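Local coordinates for clavulanic acid biosynthesis oligopeptide binding protein 2 (PDB 2WOL), which probably binds peptides or related solutes as an extracellular solute-binding protein of family 5, part of the clavulanic acid biosynthetic pathway in Streptomyces clavuligerus, at residues 12-18 with 293-298; 30-35 with 556-560; 70-75 with 543-548; 212-216 with 242-247; 264-270 with 534-539. All coordinates share one frame. Residue numbers count along the deposited sequence, not the author numbering.

Interaction 1: 12-18 with 293-298; sequences TAGAGWD and RSHTDN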
# COMPACT_ATOMS: atom_id res chain seq x y z
N THR A 12 11.36 -31.43 5.95
CA THR A 12 12.72 -31.00 5.61
C THR A 12 12.94 -29.53 5.96
O THR A 12 12.13 -28.68 5.60
CB THR A 12 13.03 -31.20 4.11
OG1 THR A 12 11.91 -30.78 3.32
CG2 THR A 12 13.34 -32.67 3.81
N ALA A 13 14.03 -29.24 6.66
CA ALA A 13 14.35 -27.87 7.09
C ALA A 13 14.70 -26.98 5.90
O ALA A 13 15.38 -27.41 4.97
CB ALA A 13 15.47 -27.87 8.11
N GLY A 14 14.23 -25.74 5.95
CA GLY A 14 14.43 -24.77 4.87
C GLY A 14 15.60 -23.83 5.11
O GLY A 14 16.49 -24.11 5.92
N ALA A 15 15.57 -22.69 4.42
CA ALA A 15 16.68 -21.73 4.42
C ALA A 15 16.92 -21.06 5.76
O ALA A 15 18.02 -20.57 6.03
CB ALA A 15 16.46 -20.68 3.33
N GLY A 16 15.88 -21.02 6.60
CA GLY A 16 15.98 -20.43 7.93
C GLY A 16 15.00 -19.30 8.17
O GLY A 16 14.58 -18.62 7.23
N TRP A 17 14.64 -19.09 9.44
CA TRP A 17 13.80 -17.98 9.86
C TRP A 17 14.29 -16.65 9.27
O TRP A 17 15.48 -16.33 9.37
CB TRP A 17 13.80 -17.91 11.39
CG TRP A 17 13.00 -16.80 11.98
CD1 TRP A 17 13.47 -15.59 12.41
CD2 TRP A 17 11.59 -16.79 12.25
NE1 TRP A 17 12.44 -14.83 12.91
CE2 TRP A 17 11.27 -15.55 12.83
CE3 TRP A 17 10.56 -17.73 12.04
CZ2 TRP A 17 9.97 -15.20 13.21
CZ3 TRP A 17 9.26 -17.39 12.42
CH2 TRP A 17 8.98 -16.13 13.00
N ASP A 18 13.38 -15.91 8.65
CA ASP A 18 13.65 -14.58 8.08
C ASP A 18 14.66 -14.55 6.92
O ASP A 18 15.12 -13.47 6.53
CB ASP A 18 14.09 -13.58 9.16
CG ASP A 18 12.93 -12.76 9.72
OD1 ASP A 18 11.77 -12.97 9.30
OD2 ASP A 18 13.19 -11.89 10.57
N ARG A 293 9.65 -23.14 11.28
CA ARG A 293 10.29 -21.84 11.47
C ARG A 293 11.26 -21.51 10.34
O ARG A 293 11.37 -20.36 9.91
CB ARG A 293 11.06 -21.79 12.79
CG ARG A 293 10.21 -21.53 14.01
CD ARG A 293 11.09 -21.33 15.24
NE ARG A 293 11.75 -20.03 15.22
CZ ARG A 293 11.19 -18.90 15.64
NH1 ARG A 293 9.95 -18.90 16.12
NH2 ARG A 293 11.87 -17.76 15.59
N SER A 294 11.96 -22.54 9.85
CA SER A 294 12.95 -22.38 8.80
C SER A 294 12.32 -22.02 7.45
O SER A 294 13.03 -21.61 6.52
CB SER A 294 13.83 -23.63 8.69
OG SER A 294 13.14 -24.70 8.06
N HIS A 295 11.00 -22.19 7.35
CA HIS A 295 10.24 -21.88 6.13
C HIS A 295 9.43 -20.59 6.27
O HIS A 295 8.56 -20.32 5.44
CB HIS A 295 9.27 -23.03 5.80
CG HIS A 295 9.94 -24.36 5.62
ND1 HIS A 295 10.82 -24.62 4.60
CD2 HIS A 295 9.83 -25.51 6.33
CE1 HIS A 295 11.23 -25.87 4.68
NE2 HIS A 295 10.65 -26.44 5.72
N THR A 296 9.71 -19.80 7.30
CA THR A 296 8.88 -18.65 7.63
C THR A 296 9.67 -17.33 7.66
O THR A 296 10.79 -17.28 8.16
CB THR A 296 8.16 -18.86 8.99
OG1 THR A 296 7.43 -20.09 8.93
CG2 THR A 296 7.19 -17.74 9.28
N ASP A 297 9.06 -16.29 7.09
CA ASP A 297 9.58 -14.93 7.13
C ASP A 297 8.61 -14.04 7.91
O ASP A 297 7.40 -14.20 7.80
CB ASP A 297 9.75 -14.39 5.71
CG ASP A 297 10.78 -15.17 4.92
OD1 ASP A 297 11.91 -15.33 5.43
OD2 ASP A 297 10.48 -15.63 3.80
N ASN A 298 9.17 -13.11 8.68
CA ASN A 298 8.37 -12.24 9.55
C ASN A 298 8.66 -10.75 9.27
O ASN A 298 9.16 -10.04 10.14
CB ASN A 298 8.64 -12.61 11.02
CG ASN A 298 7.66 -11.96 12.01
OD1 ASN A 298 6.56 -11.53 11.66
ND2 ASN A 298 8.09 -11.89 13.26
O HOH W 1 11.60 -9.81 10.97
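Trp17 dominates this contact. Its indole lies under the side chain of Arg293, whose guanidinium stacks flat on it with planes 16° apart; Arg293 CZ sits 4.0 Å from the centroid of the six-membered ring, a cation-pi arrangement in which Trp17 CD2 and Arg293 NH2 are 3.5 Å apart. Arg293 NH1 is also hydrogen-bonded to Thr287 O, of helix 280-288. Further along the indole, Trp17 CZ3 meets Thr296 CG2 at 3.8 Å and Trp17 CZ2 meets Asn298 CB at 3.6 Å. Ser294 binds the incoming chain twice: its OG accepts from Gly14 N (2.6 Å) while also bonding Val291 O, and its carbonyl O accepts from Gly16 N (2.9 Å). At Gly14 a side chain would run into Ser294 and His295, so the bare backbone lets the two segments come this close. Asp18 closes the far end. Its N donates to Thr296 O (3.0 Å), its OD1 accepts from Asn298 N (2.7 Å), and water 1 bridges Asp18 OD2 and Asn298 O at 2.6 Å each. Residues 293-296 form a type I beta turn leading out of helix 290-293. Beyond it, strand 296-297 pairs antiparallel with strand 523-534, whose Leu532 packs on Trp17 and Thr296, while helix 280-288 touches the same two side chains through Thr287 and Ala286.

Interaction 2: 30-35 with 556-560; sequences RRGGTL and MGLAE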
# COMPACT_ATOMS: atom_id res chain seq x y z
N ARG A 30 16.49 -21.66 -13.31
CA ARG A 30 15.82 -22.78 -13.97
C ARG A 30 14.40 -22.41 -14.39
O ARG A 30 13.56 -22.08 -13.55
CB ARG A 30 15.83 -24.03 -13.08
CG ARG A 30 15.19 -25.27 -13.72
CD ARG A 30 13.78 -25.50 -13.21
NE ARG A 30 13.08 -26.54 -13.96
CZ ARG A 30 11.84 -26.94 -13.71
NH1 ARG A 30 11.15 -26.40 -12.72
NH2 ARG A 30 11.29 -27.89 -14.45
N ARG A 31 14.14 -22.47 -15.69
CA ARG A 31 12.81 -22.21 -16.24
C ARG A 31 11.99 -23.50 -16.27
O ARG A 31 12.54 -24.60 -16.39
CB ARG A 31 12.91 -21.64 -17.65
CG ARG A 31 13.69 -20.34 -17.76
CD ARG A 31 13.96 -19.97 -19.21
NE ARG A 31 15.02 -18.98 -19.31
CZ ARG A 31 15.54 -18.54 -20.45
NH1 ARG A 31 15.09 -18.99 -21.61
NH2 ARG A 31 16.52 -17.64 -20.42
N GLY A 32 10.67 -23.35 -16.16
CA GLY A 32 9.75 -24.47 -16.29
C GLY A 32 8.83 -24.64 -15.10
O GLY A 32 9.03 -24.02 -14.06
N GLY A 33 7.82 -25.49 -15.27
CA GLY A 33 6.92 -25.85 -14.19
C GLY A 33 5.75 -24.90 -14.04
O GLY A 33 5.67 -23.87 -14.72
N THR A 34 4.83 -25.27 -13.15
CA THR A 34 3.65 -24.48 -12.88
C THR A 34 3.74 -23.95 -11.45
O THR A 34 3.87 -24.74 -10.51
CB THR A 34 2.37 -25.31 -13.07
OG1 THR A 34 2.28 -25.72 -14.44
CG2 THR A 34 1.13 -24.51 -12.71
N LEU A 35 3.68 -22.63 -11.30
CA LEU A 35 3.68 -22.02 -9.97
C LEU A 35 2.25 -22.02 -9.45
O LEU A 35 1.37 -21.39 -10.04
CB LEU A 35 4.25 -20.60 -10.02
CG LEU A 35 4.37 -19.84 -8.69
CD1 LEU A 35 5.37 -20.49 -7.72
CD2 LEU A 35 4.74 -18.39 -8.95
N MET A 556 9.80 -15.64 -8.80
CA MET A 556 9.84 -17.02 -8.35
C MET A 556 9.93 -18.03 -9.48
O MET A 556 9.42 -17.79 -10.58
CB MET A 556 8.61 -17.35 -7.51
CG MET A 556 8.56 -16.62 -6.19
SD MET A 556 6.97 -16.88 -5.41
CE MET A 556 7.26 -16.02 -3.86
N GLY A 557 10.58 -19.15 -9.20
CA GLY A 557 10.55 -20.31 -10.08
C GLY A 557 10.29 -21.57 -9.28
O GLY A 557 9.96 -21.51 -8.10
N LEU A 558 10.46 -22.71 -9.95
CA LEU A 558 10.29 -24.02 -9.32
C LEU A 558 11.58 -24.80 -9.43
O LEU A 558 12.25 -24.76 -10.46
CB LEU A 558 9.15 -24.81 -9.98
CG LEU A 558 7.68 -24.36 -9.84
CD1 LEU A 558 7.31 -24.12 -8.37
CD2 LEU A 558 7.35 -23.13 -10.70
N ALA A 559 11.93 -25.51 -8.36
CA ALA A 559 13.10 -26.39 -8.37
C ALA A 559 12.82 -27.63 -9.21
O ALA A 559 11.67 -28.10 -9.27
CB ALA A 559 13.49 -26.78 -6.96
N GLU A 560 13.85 -28.15 -9.86
CA GLU A 560 13.74 -29.33 -10.72
C GLU A 560 13.36 -30.55 -9.89
O GLU A 560 13.67 -30.61 -8.69
CB GLU A 560 15.05 -29.59 -11.45
CG GLU A 560 14.90 -30.09 -12.89
CD GLU A 560 15.34 -29.06 -13.92
OE1 GLU A 560 16.41 -28.44 -13.73
OE2 GLU A 560 14.63 -28.87 -14.93
O HOH W 2 13.65 -22.30 -10.78
O HOH W 3 10.84 -22.40 -12.78
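Arg30 does most of the polar work. Its NH1 donates to Leu558 O at 3.0 Å, and its NE makes a salt bridge to Glu560 OE2, also at 3.0 Å, its hydrogen bond weak. Solvent bridges further backbone groups. Water 3 accepts from Leu558 N (2.9 Å) and lies 2.8 Å from Arg30 O and 2.7 Å from Gly32 O; water 2 lies 2.8 Å from both Arg30 O and Leu558 O. The two segments do not pair directly backbone to backbone, Gly33 and Leu558 CA atoms being 6.2 Å apart: Gly32 hydrogen-bonds with Leu245, Gly33 with Asp247 and Gly557 with Thr540. Each belongs to a different sheet: 30-35 leads into strand 34-39 of the five-stranded mixed sheet, and strand 557-558 pairs antiparallel with 539-540. Leu558 points into the gap, its CD2 3.8 Å from Leu35 N and 4.1 Å from Leu35 CB. Gly33 leaves room there, since a CB would press on Leu558 CG. Leu35 CD2 reaches Met556 CB at 4.3 Å.

Interaction 3: 70-75 with 543-548; sequences YPTDPG and YVHPAF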
# COMPACT_ATOMS: atom_id res chain seq x y z
N TYR A 70 9.52 -1.32 -9.87
CA TYR A 70 10.38 -1.63 -8.73
C TYR A 70 11.30 -2.78 -9.12
O TYR A 70 10.86 -3.79 -9.67
CB TYR A 70 9.55 -1.89 -7.47
CG TYR A 70 8.76 -0.66 -7.11
CD1 TYR A 70 7.42 -0.53 -7.49
CD2 TYR A 70 9.37 0.42 -6.47
CE1 TYR A 70 6.70 0.62 -7.21
CE2 TYR A 70 8.66 1.59 -6.18
CZ TYR A 70 7.32 1.68 -6.57
OH TYR A 70 6.61 2.82 -6.30
N PRO A 71 12.61 -2.61 -8.88
CA PRO A 71 13.56 -3.61 -9.34
C PRO A 71 13.43 -4.92 -8.57
O PRO A 71 12.83 -4.96 -7.49
CB PRO A 71 14.92 -2.95 -9.10
CG PRO A 71 14.69 -1.96 -8.04
CD PRO A 71 13.27 -1.48 -8.19
N THR A 72 13.98 -5.98 -9.15
CA THR A 72 13.97 -7.29 -8.52
C THR A 72 15.14 -7.36 -7.54
O THR A 72 16.23 -7.81 -7.86
CB THR A 72 14.01 -8.41 -9.59
OG1 THR A 72 12.92 -8.21 -10.50
CG2 THR A 72 13.88 -9.80 -8.96
N ASP A 73 14.88 -6.87 -6.32
CA ASP A 73 15.93 -6.62 -5.34
C ASP A 73 15.33 -6.64 -3.94
O ASP A 73 14.42 -5.87 -3.65
CB ASP A 73 16.57 -5.24 -5.62
CG ASP A 73 17.89 -5.02 -4.90
OD1 ASP A 73 18.16 -5.67 -3.86
OD2 ASP A 73 18.67 -4.17 -5.38
N PRO A 74 15.84 -7.53 -3.07
CA PRO A 74 15.39 -7.58 -1.67
C PRO A 74 15.89 -6.41 -0.81
O PRO A 74 15.35 -6.18 0.27
CB PRO A 74 15.99 -8.89 -1.16
CG PRO A 74 17.16 -9.14 -2.01
CD PRO A 74 16.82 -8.60 -3.36
N GLY A 75 16.91 -5.70 -1.29
CA GLY A 75 17.50 -4.60 -0.55
C GLY A 75 16.81 -3.25 -0.74
O GLY A 75 15.82 -3.17 -1.47
N TYR A 543 11.77 -13.83 -2.01
CA TYR A 543 12.19 -12.71 -1.17
C TYR A 543 11.02 -11.77 -0.95
O TYR A 543 10.16 -11.62 -1.82
CB TYR A 543 13.39 -11.96 -1.77
CG TYR A 543 13.06 -11.09 -2.96
CD1 TYR A 543 12.84 -9.72 -2.80
CD2 TYR A 543 12.98 -11.63 -4.25
CE1 TYR A 543 12.53 -8.90 -3.90
CE2 TYR A 543 12.67 -10.82 -5.35
CZ TYR A 543 12.45 -9.46 -5.16
OH TYR A 543 12.15 -8.66 -6.24
N VAL A 544 10.99 -11.14 0.23
CA VAL A 544 10.01 -10.12 0.52
C VAL A 544 10.42 -8.85 -0.23
O VAL A 544 11.51 -8.32 -0.01
CB VAL A 544 9.90 -9.84 2.03
CG1 VAL A 544 8.85 -8.78 2.31
CG2 VAL A 544 9.56 -11.12 2.79
N HIS A 545 9.56 -8.38 -1.12
CA HIS A 545 9.86 -7.15 -1.83
C HIS A 545 9.64 -5.96 -0.90
O HIS A 545 8.54 -5.80 -0.36
CB HIS A 545 9.05 -6.98 -3.11
CG HIS A 545 9.65 -5.97 -4.03
ND1 HIS A 545 9.70 -4.62 -3.72
CD2 HIS A 545 10.31 -6.11 -5.20
CE1 HIS A 545 10.33 -3.98 -4.68
NE2 HIS A 545 10.71 -4.85 -5.59
N PRO A 546 10.68 -5.13 -0.70
CA PRO A 546 10.56 -4.03 0.27
C PRO A 546 9.49 -2.99 -0.08
O PRO A 546 9.01 -2.29 0.82
CB PRO A 546 11.96 -3.40 0.26
CG PRO A 546 12.56 -3.80 -1.02
CD PRO A 546 12.01 -5.16 -1.34
N ALA A 547 9.12 -2.88 -1.35
CA ALA A 547 8.07 -1.94 -1.75
C ALA A 547 6.66 -2.46 -1.50
O ALA A 547 5.69 -1.70 -1.57
CB ALA A 547 8.24 -1.54 -3.22
N PHE A 548 6.54 -3.76 -1.20
CA PHE A 548 5.23 -4.42 -1.07
C PHE A 548 4.97 -5.03 0.30
O PHE A 548 3.81 -5.13 0.73
CB PHE A 548 5.08 -5.52 -2.13
CG PHE A 548 4.92 -5.01 -3.54
CD1 PHE A 548 6.04 -4.70 -4.31
CD2 PHE A 548 3.66 -4.87 -4.10
CE1 PHE A 548 5.90 -4.24 -5.62
CE2 PHE A 548 3.50 -4.42 -5.41
CZ PHE A 548 4.62 -4.10 -6.17
O HOH W 4 13.59 -7.78 1.55
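Two apolar patches lie at the heart of this contact. In one, Ala547 CB sits over the face of the Tyr70 ring, 4.2 Å from its centroid, a CH-pi contact; Phe548 CE1 approaches Tyr70 CD1 at 4.4 Å. In the other, the Pro74 ring packs against a face of Tyr543, with Pro74 CB 3.6 Å from Tyr543 CD1. Between them Pro546 nestles against the backbone of the loop, its CD 3.4 Å from Asp73 O and its CG 3.4 Å from Gly75 O. Moving outward, His545 crosses the gap: NE2 donates to Pro71 O at 2.8 Å, while ND1 accepts from Ala547 N at 3.0 Å, so both ring nitrogens are used and the imidazole is fixed in orientation. Water 4 bridges Pro74 O and Val544 O, 2.7 Å from each. The loop holds its own shape through an inverse gamma turn centred on Thr72 and an Asx turn in which Asp73 OD1 accepts from Gly75 N at 2.9 Å. The hydroxyl of Tyr70 turns to His185. A glycerol, probably from the crystallisation liquor, is hydrogen-bonded to Ala547 O and lies near Phe548. The arrangement joins the loop after strand 68-69 to the weakly bonded strand 544-545, paired antiparallel with 550-551, in a molecule with the periplasmic-binding-protein type of fold.

Interaction 4: 212-216 with 242-247; sequences SGPYR and RPALPD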
# COMPACT_ATOMS: atom_id res chain seq x y z
N SER A 212 1.51 -6.75 -21.71
CA SER A 212 2.84 -6.38 -22.17
C SER A 212 3.91 -7.12 -21.36
O SER A 212 5.11 -7.01 -21.65
CB SER A 212 3.06 -4.87 -22.10
OG SER A 212 2.93 -4.38 -20.77
N GLY A 213 3.47 -7.85 -20.34
CA GLY A 213 4.39 -8.60 -19.48
C GLY A 213 4.66 -10.00 -19.99
O GLY A 213 4.15 -10.39 -21.04
N PRO A 214 5.47 -10.77 -19.24
CA PRO A 214 5.82 -12.14 -19.64
C PRO A 214 4.67 -13.14 -19.64
O PRO A 214 4.80 -14.21 -20.24
CB PRO A 214 6.88 -12.55 -18.60
CG PRO A 214 6.66 -11.63 -17.43
CD PRO A 214 6.14 -10.35 -18.00
N TYR A 215 3.57 -12.80 -18.97
CA TYR A 215 2.40 -13.68 -18.91
C TYR A 215 1.14 -12.96 -19.34
O TYR A 215 1.06 -11.73 -19.28
CB TYR A 215 2.23 -14.28 -17.51
CG TYR A 215 3.47 -15.04 -17.10
CD1 TYR A 215 4.56 -14.37 -16.55
CD2 TYR A 215 3.57 -16.41 -17.33
CE1 TYR A 215 5.72 -15.05 -16.22
CE2 TYR A 215 4.73 -17.10 -16.99
CZ TYR A 215 5.80 -16.41 -16.44
OH TYR A 215 6.96 -17.05 -16.09
N ARG A 216 0.17 -13.74 -19.78
CA ARG A 216 -1.15 -13.23 -20.11
C ARG A 216 -2.20 -14.11 -19.44
O ARG A 216 -1.93 -15.25 -19.07
CB ARG A 216 -1.35 -13.18 -21.63
CG ARG A 216 -1.35 -14.54 -22.32
CD ARG A 216 -1.58 -14.37 -23.81
NE ARG A 216 -1.52 -15.65 -24.52
CZ ARG A 216 -1.42 -15.77 -25.84
NH1 ARG A 216 -1.37 -14.70 -26.62
NH2 ARG A 216 -1.38 -16.98 -26.38
N ARG A 242 12.19 -8.85 -15.14
CA ARG A 242 11.43 -10.09 -14.99
C ARG A 242 12.13 -11.34 -15.54
O ARG A 242 12.37 -11.43 -16.74
CB ARG A 242 10.06 -9.93 -15.65
CG ARG A 242 9.25 -8.79 -15.06
CD ARG A 242 8.06 -8.43 -15.91
NE ARG A 242 7.44 -7.20 -15.41
CZ ARG A 242 7.89 -5.98 -15.68
NH1 ARG A 242 8.93 -5.82 -16.49
NH2 ARG A 242 7.28 -4.92 -15.17
N PRO A 243 12.44 -12.32 -14.66
CA PRO A 243 13.05 -13.57 -15.12
C PRO A 243 12.09 -14.57 -15.77
O PRO A 243 12.55 -15.48 -16.45
CB PRO A 243 13.64 -14.16 -13.84
CG PRO A 243 12.74 -13.68 -12.77
CD PRO A 243 12.28 -12.30 -13.19
N ALA A 244 10.79 -14.42 -15.54
CA ALA A 244 9.76 -15.28 -16.15
C ALA A 244 10.13 -16.76 -16.16
O ALA A 244 10.20 -17.39 -17.22
CB ALA A 244 9.41 -14.79 -17.55
N LEU A 245 10.35 -17.32 -14.98
CA LEU A 245 10.79 -18.71 -14.86
C LEU A 245 9.70 -19.76 -15.11
O LEU A 245 9.89 -20.66 -15.92
CB LEU A 245 11.52 -18.95 -13.54
CG LEU A 245 12.78 -18.10 -13.31
CD1 LEU A 245 13.32 -18.31 -11.92
CD2 LEU A 245 13.87 -18.37 -14.36
N PRO A 246 8.54 -19.66 -14.42
CA PRO A 246 7.56 -20.73 -14.64
C PRO A 246 6.94 -20.68 -16.04
O PRO A 246 6.83 -19.61 -16.63
CB PRO A 246 6.49 -20.47 -13.57
CG PRO A 246 6.68 -19.08 -13.14
CD PRO A 246 8.08 -18.66 -13.44
N ASP A 247 6.54 -21.84 -16.55
CA ASP A 247 5.82 -21.90 -17.82
C ASP A 247 4.37 -21.48 -17.64
O ASP A 247 3.72 -21.05 -18.59
CB ASP A 247 5.88 -23.30 -18.41
CG ASP A 247 7.25 -23.64 -18.99
OD1 ASP A 247 7.51 -24.84 -19.18
OD2 ASP A 247 8.04 -22.72 -19.25
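Pro214 is the first bump. Its ring fits against the hollow made by Arg242 and Ala244, with Pro214 CD 3.4 Å from Arg242 CD and Pro214 CB 3.5 Å from Ala244 CB. The aliphatic part of Arg242 provides that wall; its guanidinium is drawn off to Arg61 O, Asp84 and Asp239. Tyr215 is the second and larger bump. The ring extends across to segment 242-247 so that its OH enters the bend around Ala244 and Pro246, 3.2 Å from Ala244 C and 3.3 Å from Pro246 CD. There it donates to Pro246 O (2.6 Å), near the ring plane. Ala244 fills the space between the two bumps, its CB touching Tyr215 CE1 at 3.9 Å as well as the proline. Ala244 has a left-handed backbone conformation (phi 42°, psi 60°), which bends the chain there. Pro214 and Ala244 have the closest CA atoms, 6.1 Å apart. Strands 215-221, 225-230 and 248-253 run side by side, each antiparallel to the next, in the five-stranded mixed sheet. Tyr215, starting the outermost, packs on Leu228 and Arg230 of the middle strand and reaches the loop entering the third, a link across one end of this antiparallel meander.

Interaction 5: 264-270 with 534-539; sequences LIAGEFD and FRNPWV
Phe534 (chi1 t, chi2 89°) lays one ring face over Ile265, whose CG1 is 3.8 Å from the ring centroid and directly on its normal, a CH-pi contact; Leu264 CD2 touches Phe534 CB at 4.0 Å. The backbones come nearest at Asp270 and Asn536, CA to CA 5.7 Å. Asn536 (chi1 m) points inward, and its ND2 donates to Leu264 O at 2.9 Å and Asp270 O at 3.2 Å. Helix 257-265 ends here in a Schellman motif, with Gly267 at phi 92°, psi 8°, and Gly267 N donating to Leu264 O at 3.0 Å. Water 5 joins Ile265 O (2.8 Å) to Asn536 OD1 (2.7 Å). Residues 536-539, in the loop from strand 523-534 to strand 539-540, make a type I beta turn, closed by Val539 N to Asn536 O at 3.2 Å. From it Trp538 (chi1 p, chi2 85°) sends NE1 to OD1 of Asp270 (chi1 m) at 2.8 Å and brings CH2 to 3.7 Å from Gly267 CA. Val539 CG2 meets Asp270 CB at 3.8 Å.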
# COMPACT_ATOMS: atom_id res chain seq x y z
N LEU A 264 -1.41 -24.90 2.19
CA LEU A 264 -0.12 -24.31 1.85
C LEU A 264 1.02 -25.04 2.58
O LEU A 264 2.00 -25.46 1.96
CB LEU A 264 -0.11 -22.82 2.22
CG LEU A 264 1.21 -22.04 2.09
CD1 LEU A 264 1.60 -21.90 0.63
CD2 LEU A 264 1.06 -20.69 2.74
N ILE A 265 0.88 -25.18 3.90
CA ILE A 265 1.91 -25.84 4.71
C ILE A 265 2.07 -27.31 4.31
O ILE A 265 3.19 -27.85 4.34
CB ILE A 265 1.65 -25.63 6.24
CG1 ILE A 265 1.82 -24.15 6.59
CG2 ILE A 265 2.57 -26.51 7.09
CD1 ILE A 265 1.35 -23.76 7.99
N ALA A 266 0.97 -27.95 3.90
CA ALA A 266 0.99 -29.33 3.40
C ALA A 266 1.65 -29.47 2.02
O ALA A 266 1.94 -30.58 1.58
CB ALA A 266 -0.43 -29.90 3.36
N GLY A 267 1.85 -28.35 1.33
CA GLY A 267 2.51 -28.36 0.02
C GLY A 267 1.60 -28.46 -1.19
O GLY A 267 2.08 -28.61 -2.31
N GLU A 268 0.29 -28.37 -0.97
CA GLU A 268 -0.69 -28.43 -2.07
C GLU A 268 -0.67 -27.15 -2.90
O GLU A 268 -1.03 -27.15 -4.08
CB GLU A 268 -2.09 -28.70 -1.52
CG GLU A 268 -2.26 -30.09 -0.91
CD GLU A 268 -3.48 -30.21 -0.01
OE1 GLU A 268 -4.55 -29.67 -0.37
OE2 GLU A 268 -3.38 -30.87 1.04
N PHE A 269 -0.24 -26.07 -2.27
CA PHE A 269 0.02 -24.81 -2.96
C PHE A 269 1.42 -24.36 -2.62
O PHE A 269 1.94 -24.70 -1.56
CB PHE A 269 -1.01 -23.75 -2.55
CG PHE A 269 -2.42 -24.18 -2.76
CD1 PHE A 269 -3.20 -24.59 -1.69
CD2 PHE A 269 -2.96 -24.22 -4.05
CE1 PHE A 269 -4.51 -25.01 -1.89
CE2 PHE A 269 -4.27 -24.64 -4.25
CZ PHE A 269 -5.05 -25.03 -3.17
N ASP A 270 2.04 -23.62 -3.53
CA ASP A 270 3.43 -23.21 -3.35
C ASP A 270 3.55 -21.99 -2.45
O ASP A 270 4.36 -21.98 -1.52
CB ASP A 270 4.07 -22.94 -4.71
CG ASP A 270 4.09 -24.16 -5.60
OD1 ASP A 270 4.21 -25.29 -5.08
OD2 ASP A 270 4.00 -24.00 -6.83
N PHE A 534 4.75 -17.85 4.76
CA PHE A 534 5.29 -19.21 4.67
C PHE A 534 5.71 -19.50 3.22
O PHE A 534 4.95 -19.26 2.29
CB PHE A 534 4.24 -20.23 5.13
CG PHE A 534 4.77 -21.64 5.26
CD1 PHE A 534 5.34 -22.07 6.46
CD2 PHE A 534 4.70 -22.53 4.19
CE1 PHE A 534 5.83 -23.37 6.59
CE2 PHE A 534 5.20 -23.84 4.32
CZ PHE A 534 5.76 -24.25 5.52
N ARG A 535 6.93 -20.00 3.05
CA ARG A 535 7.45 -20.32 1.72
C ARG A 535 7.81 -21.79 1.65
O ARG A 535 8.61 -22.29 2.45
CB ARG A 535 8.68 -19.47 1.38
CG ARG A 535 9.67 -19.32 2.53
CD ARG A 535 11.02 -18.74 2.12
NE ARG A 535 11.60 -18.10 3.30
CZ ARG A 535 12.28 -18.74 4.25
NH1 ARG A 535 12.54 -20.04 4.14
NH2 ARG A 535 12.71 -18.07 5.31
N ASN A 536 7.23 -22.50 0.69
CA ASN A 536 7.62 -23.89 0.48
C ASN A 536 9.03 -23.98 -0.09
O ASN A 536 9.44 -23.13 -0.89
CB ASN A 536 6.58 -24.62 -0.36
CG ASN A 536 5.44 -25.14 0.49
OD1 ASN A 536 5.66 -25.90 1.44
ND2 ASN A 536 4.22 -24.73 0.18
N PRO A 537 9.81 -24.99 0.34
CA PRO A 537 11.26 -25.01 0.04
C PRO A 537 11.66 -25.22 -1.43
O PRO A 537 12.80 -24.93 -1.80
CB PRO A 537 11.79 -26.14 0.94
CG PRO A 537 10.61 -27.04 1.17
CD PRO A 537 9.41 -26.13 1.19
N TRP A 538 10.73 -25.71 -2.25
CA TRP A 538 10.99 -25.95 -3.67
C TRP A 538 10.73 -24.74 -4.56
O TRP A 538 10.92 -24.80 -5.78
CB TRP A 538 10.19 -27.14 -4.19
CG TRP A 538 8.72 -27.01 -3.95
CD1 TRP A 538 7.81 -26.35 -4.73
CD2 TRP A 538 7.99 -27.54 -2.84
NE1 TRP A 538 6.55 -26.45 -4.17
CE2 TRP A 538 6.64 -27.18 -3.01
CE3 TRP A 538 8.36 -28.30 -1.72
CZ2 TRP A 538 5.65 -27.55 -2.10
CZ3 TRP A 538 7.37 -28.66 -0.82
CH2 TRP A 538 6.03 -28.28 -1.01
N VAL A 539 10.28 -23.64 -3.96
CA VAL A 539 10.11 -22.40 -4.70
C VAL A 539 11.44 -21.67 -4.72
O VAL A 539 12.10 -21.51 -3.69
CB VAL A 539 9.00 -21.51 -4.09
CG1 VAL A 539 8.72 -20.31 -4.98
CG2 VAL A 539 7.71 -22.32 -3.89
O HOH W 5 4.87 -28.36 2.21

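Overall arrangement
Interactions 1, 5, 2 and 4 form a touching series. Arg535 ties interaction 5 to interaction 1, whose centre is 12 Å away: its NE makes a salt bridge to Asp297 OD2 at 2.8 Å, and its NH2 lies 2.7 Å from Gly16 O. Interaction 5 meets interaction 2 where Ala559 N is 2.9 Å from Trp538 O. Interaction 2 joins interaction 4 through Gly32 N to Leu245 O (2.8 Å) and Gly33 O to Asp247 N (2.9 Å), and both reach the five-stranded sheet. Interaction 3 touches none of the others, though its nearest atoms come to about 4 Å from interaction 1; its centre is 17 to 20 Å from theirs, and the bound glycerol lies beside it.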